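Regulatory protein (Bacillus megaterium, PDB 4UA1) probably represses the mercury resistance operon when mercury is absent and, as a dimer with bound mercury(II), activates its transcription while staying on the DNA. Local coordinates at residues Y22-L27 / E64-L69. Sequence-based numbering, arbitrary orientation.
Sequences YERLGL and EIDKLL
L25 and R24 reach across to D66 and L69 on helix 62-74, joining the loop that follows helix 18-22 to a later helix within the MerR-type helix-turn-helix DNA-binding region. Side chains of the loop make the contact, partly against the backbone of the helix; no hydrogen bond links the two segments, and 252 Å² is buried in total. L25, the residue with the largest share, works through one methyl. Its CG lies anti to the carbonyl carbon (chi1 -62°), and of its two methyls CD2 meets the helix backbone, 3.6 Å from D66 CA. The same methyl meets L69 CD1 at 4.0 Å and, more distantly, I65 CG2 at 4.3 Å, so a single carbon touches three helix residues spread over about one turn. The register agrees, since L25 and D66 have the closest CA atoms, 6.4 Å apart. L62 on the same helix also touches L25, while R48 of helix 44-57 packs on L69 and gives a weak hydrogen bond to L25 O.

Polar contact borders this apolar patch. R24 closes a Schellman motif after helix 18-22, as its positive phi (78°) and two bonds back into the last turn indicate. Its side chain is bent at chi2, and the guanidinium brings NH2 to 4.1 Å from L69 C, an approach near the guanidinium plane at its edge. The guanidinium and the D66 carboxylate are nearly parallel, 12° apart, but not coplanar, for OD1 comes in at a slant. One oxygen carries the salt bridge: R24 NH1 stands 3.1 Å from D66 OD1.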
ATOM      1  N   TYR B  22      17.919  -6.124  14.203  1.00 51.17           N
ATOM      2  CA  TYR B  22      18.869  -6.258  13.112  1.00 49.41           C
ATOM      3  C   TYR B  22      18.994  -4.876  12.473  1.00 52.94           C
ATOM      4  O   TYR B  22      20.083  -4.468  12.054  1.00 51.79           O
ATOM      5  CB  TYR B  22      18.408  -7.313  12.083  1.00 51.79           C
ATOM      6  CG  TYR B  22      19.389  -8.442  11.842  1.00 50.38           C
ATOM      7  CD2 TYR B  22      19.017  -9.617  11.182  1.00 51.01           C
ATOM      8  CE2 TYR B  22      17.731  -9.818  10.717  1.00 49.88           C
ATOM      9  N   GLU B  23      17.875  -4.156  12.405  1.00 46.88           N
ATOM     10  CA  GLU B  23      17.867  -2.798  11.852  1.00 47.19           C
ATOM     11  C   GLU B  23      18.133  -1.699  12.854  1.00 47.14           C
ATOM     12  O   GLU B  23      18.007  -0.540  12.493  1.00 60.31           O
ATOM     13  CB  GLU B  23      16.541  -2.496  11.173  1.00 48.97           C
ATOM     14  CG  GLU B  23      16.466  -3.047   9.781  1.00 58.26           C
ATOM     15  CD  GLU B  23      15.056  -3.095   9.273  1.00 67.87           C
ATOM     16  OE1 GLU B  23      14.155  -2.617  10.005  1.00 51.01           O
ATOM     17  OE2 GLU B  23      14.847  -3.639   8.164  1.00 75.42           O
ATOM     18  N   ARG B  24      18.434  -2.056  14.102  1.00 48.90           N
ATOM     19  CA  ARG B  24      18.743  -1.098  15.190  1.00 52.09           C
ATOM     20  C   ARG B  24      17.490  -0.419  15.788  1.00 48.40           C
ATOM     21  O   ARG B  24      17.575   0.281  16.796  1.00 52.26           O
ATOM     22  CB  ARG B  24      19.755  -0.045  14.696  1.00 63.16           C
ATOM     23  CG  ARG B  24      19.815   1.290  15.434  1.00 59.86           C
ATOM     24  CD  ARG B  24      20.055   2.434  14.454  1.00 59.80           C
ATOM     25  NE  ARG B  24      19.939   3.731  15.108  1.00 66.95           N
ATOM     26  CZ  ARG B  24      18.843   4.484  15.121  1.00 62.15           C
ATOM     27  NH1 ARG B  24      17.734   4.088  14.508  1.00 50.46           N
ATOM     28  NH2 ARG B  24      18.864   5.646  15.752  1.00 62.06           N
ATOM     29  N   LEU B  25      16.316  -0.694  15.230  1.00 45.52           N
ATOM     30  CA  LEU B  25      15.084  -0.108  15.762  1.00 49.18           C
ATOM     31  C   LEU B  25      14.789  -0.584  17.181  1.00 48.08           C
ATOM     32  O   LEU B  25      14.475   0.209  18.077  1.00 49.98           O
ATOM     33  CB  LEU B  25      13.891  -0.427  14.862  1.00 46.67           C
ATOM     34  CG  LEU B  25      13.938   0.116  13.436  1.00 45.32           C
ATOM     35  CD1 LEU B  25      12.732  -0.408  12.708  1.00 45.06           C
ATOM     36  CD2 LEU B  25      14.002   1.632  13.396  1.00 45.78           C
ATOM     37  N   GLY B  26      14.871  -1.889  17.372  1.00 57.33           N
ATOM     38  CA  GLY B  26      14.666  -2.473  18.680  1.00 60.45           C
ATOM     39  C   GLY B  26      16.009  -2.714  19.314  1.00 48.93           C
ATOM     40  O   GLY B  26      17.002  -2.881  18.636  1.00 46.86           O
ATOM     41  N   LEU B  27      16.029  -2.808  20.624  1.00 52.83           N
ATOM     42  CA  LEU B  27      17.271  -2.977  21.321  1.00 52.91           C
ATOM     43  C   LEU B  27      17.734  -4.429  21.207  1.00 59.10           C
ATOM     44  O   LEU B  27      16.995  -5.277  20.686  1.00 55.03           O
ATOM     45  CB  LEU B  27      17.027  -2.591  22.754  1.00 53.65           C
ATOM     46  CG  LEU B  27      18.200  -2.097  23.530  1.00 60.29           C
ATOM     47  CD1 LEU B  27      18.623  -0.860  22.789  1.00 67.01           C
ATOM     48  CD2 LEU B  27      17.688  -1.731  24.883  1.00 67.39           C
ATOM     49  N   GLU B  64      11.249   5.852   7.595  1.00 25.64           N
ATOM     50  CA  GLU B  64      10.888   7.062   8.322  1.00 24.69           C
ATOM     51  C   GLU B  64      11.025   6.868   9.828  1.00 24.37           C
ATOM     52  O   GLU B  64      11.518   7.738  10.551  1.00 24.11           O
ATOM     53  CB  GLU B  64       9.469   7.481   7.973  1.00 26.59           C
ATOM     54  CG  GLU B  64       9.342   7.800   6.512  1.00 41.23           C
ATOM     55  CD  GLU B  64       7.970   8.291   6.091  1.00 35.27           C
ATOM     56  OE1 GLU B  64       6.947   7.868   6.685  1.00 28.49           O
ATOM     57  OE2 GLU B  64       7.946   9.080   5.122  1.00 33.23           O
ATOM     58  N   ILE B  65      10.582   5.716  10.301  1.00 23.17           N
ATOM     59  CA  ILE B  65      10.639   5.424  11.720  1.00 23.19           C
ATOM     60  C   ILE B  65      12.085   5.345  12.195  1.00 26.73           C
ATOM     61  O   ILE B  65      12.416   5.803  13.290  1.00 34.81           O
ATOM     62  CB  ILE B  65       9.875   4.130  12.010  1.00 28.92           C
ATOM     63  CG1 ILE B  65       8.359   4.389  11.847  1.00 27.60           C
ATOM     64  CG2 ILE B  65      10.215   3.597  13.380  1.00 23.90           C
ATOM     65  CD1 ILE B  65       7.501   3.171  11.979  1.00 24.30           C
ATOM     66  N   ASP B  66      12.947   4.813  11.336  1.00 31.89           N
ATOM     67  CA  ASP B  66      14.391   4.731  11.569  1.00 36.84           C
ATOM     68  C   ASP B  66      14.999   6.124  11.779  1.00 33.61           C
ATOM     69  O   ASP B  66      15.740   6.380  12.763  1.00 28.26           O
ATOM     70  CB  ASP B  66      15.056   4.052  10.372  1.00 27.50           C
ATOM     71  CG  ASP B  66      16.462   3.582  10.656  1.00 37.97           C
ATOM     72  OD1 ASP B  66      17.155   4.187  11.493  1.00 52.41           O
ATOM     73  OD2 ASP B  66      16.890   2.616   9.997  1.00 56.24           O
ATOM     74  N   LYS B  67      14.713   7.009  10.822  1.00 29.50           N
ATOM     75  CA  LYS B  67      15.214   8.371  10.899  1.00 30.84           C
ATOM     76  C   LYS B  67      14.709   9.050  12.172  1.00 28.64           C
ATOM     77  O   LYS B  67      15.507   9.488  13.022  1.00 30.07           O
ATOM     78  CB  LYS B  67      14.796   9.156   9.653  1.00 35.53           C
ATOM     79  N   LEU B  68      13.387   9.067  12.316  1.00 23.77           N
ATOM     80  CA  LEU B  68      12.708   9.708  13.430  1.00 27.78           C
ATOM     81  C   LEU B  68      13.323   9.276  14.743  1.00 40.59           C
ATOM     82  O   LEU B  68      13.650  10.112  15.579  1.00 29.04           O
ATOM     83  CB  LEU B  68      11.210   9.372  13.398  1.00 23.74           C
ATOM     84  CG  LEU B  68      10.242   9.772  14.523  1.00 29.50           C
ATOM     85  CD1 LEU B  68       8.787   9.773  14.035  1.00 24.04           C
ATOM     86  CD2 LEU B  68      10.348   8.836  15.730  1.00 24.60           C
ATOM     87  N   LEU B  69      13.484   7.970  14.917  1.00 24.74           N
ATOM     88  CA  LEU B  69      14.037   7.458  16.149  1.00 26.66           C
ATOM     89  C   LEU B  69      15.473   7.933  16.372  1.00 38.69           C
ATOM     90  O   LEU B  69      15.854   8.231  17.502  1.00 39.29           O
ATOM     91  CB  LEU B  69      13.968   5.931  16.176  1.00 33.81           C
ATOM     92  CG  LEU B  69      12.631   5.296  16.569  1.00 33.05           C
ATOM     93  CD1 LEU B  69      12.738   3.774  16.526  1.00 26.42           C
ATOM     94  CD2 LEU B  69      12.215   5.775  17.962  1.00 26.68           C
TER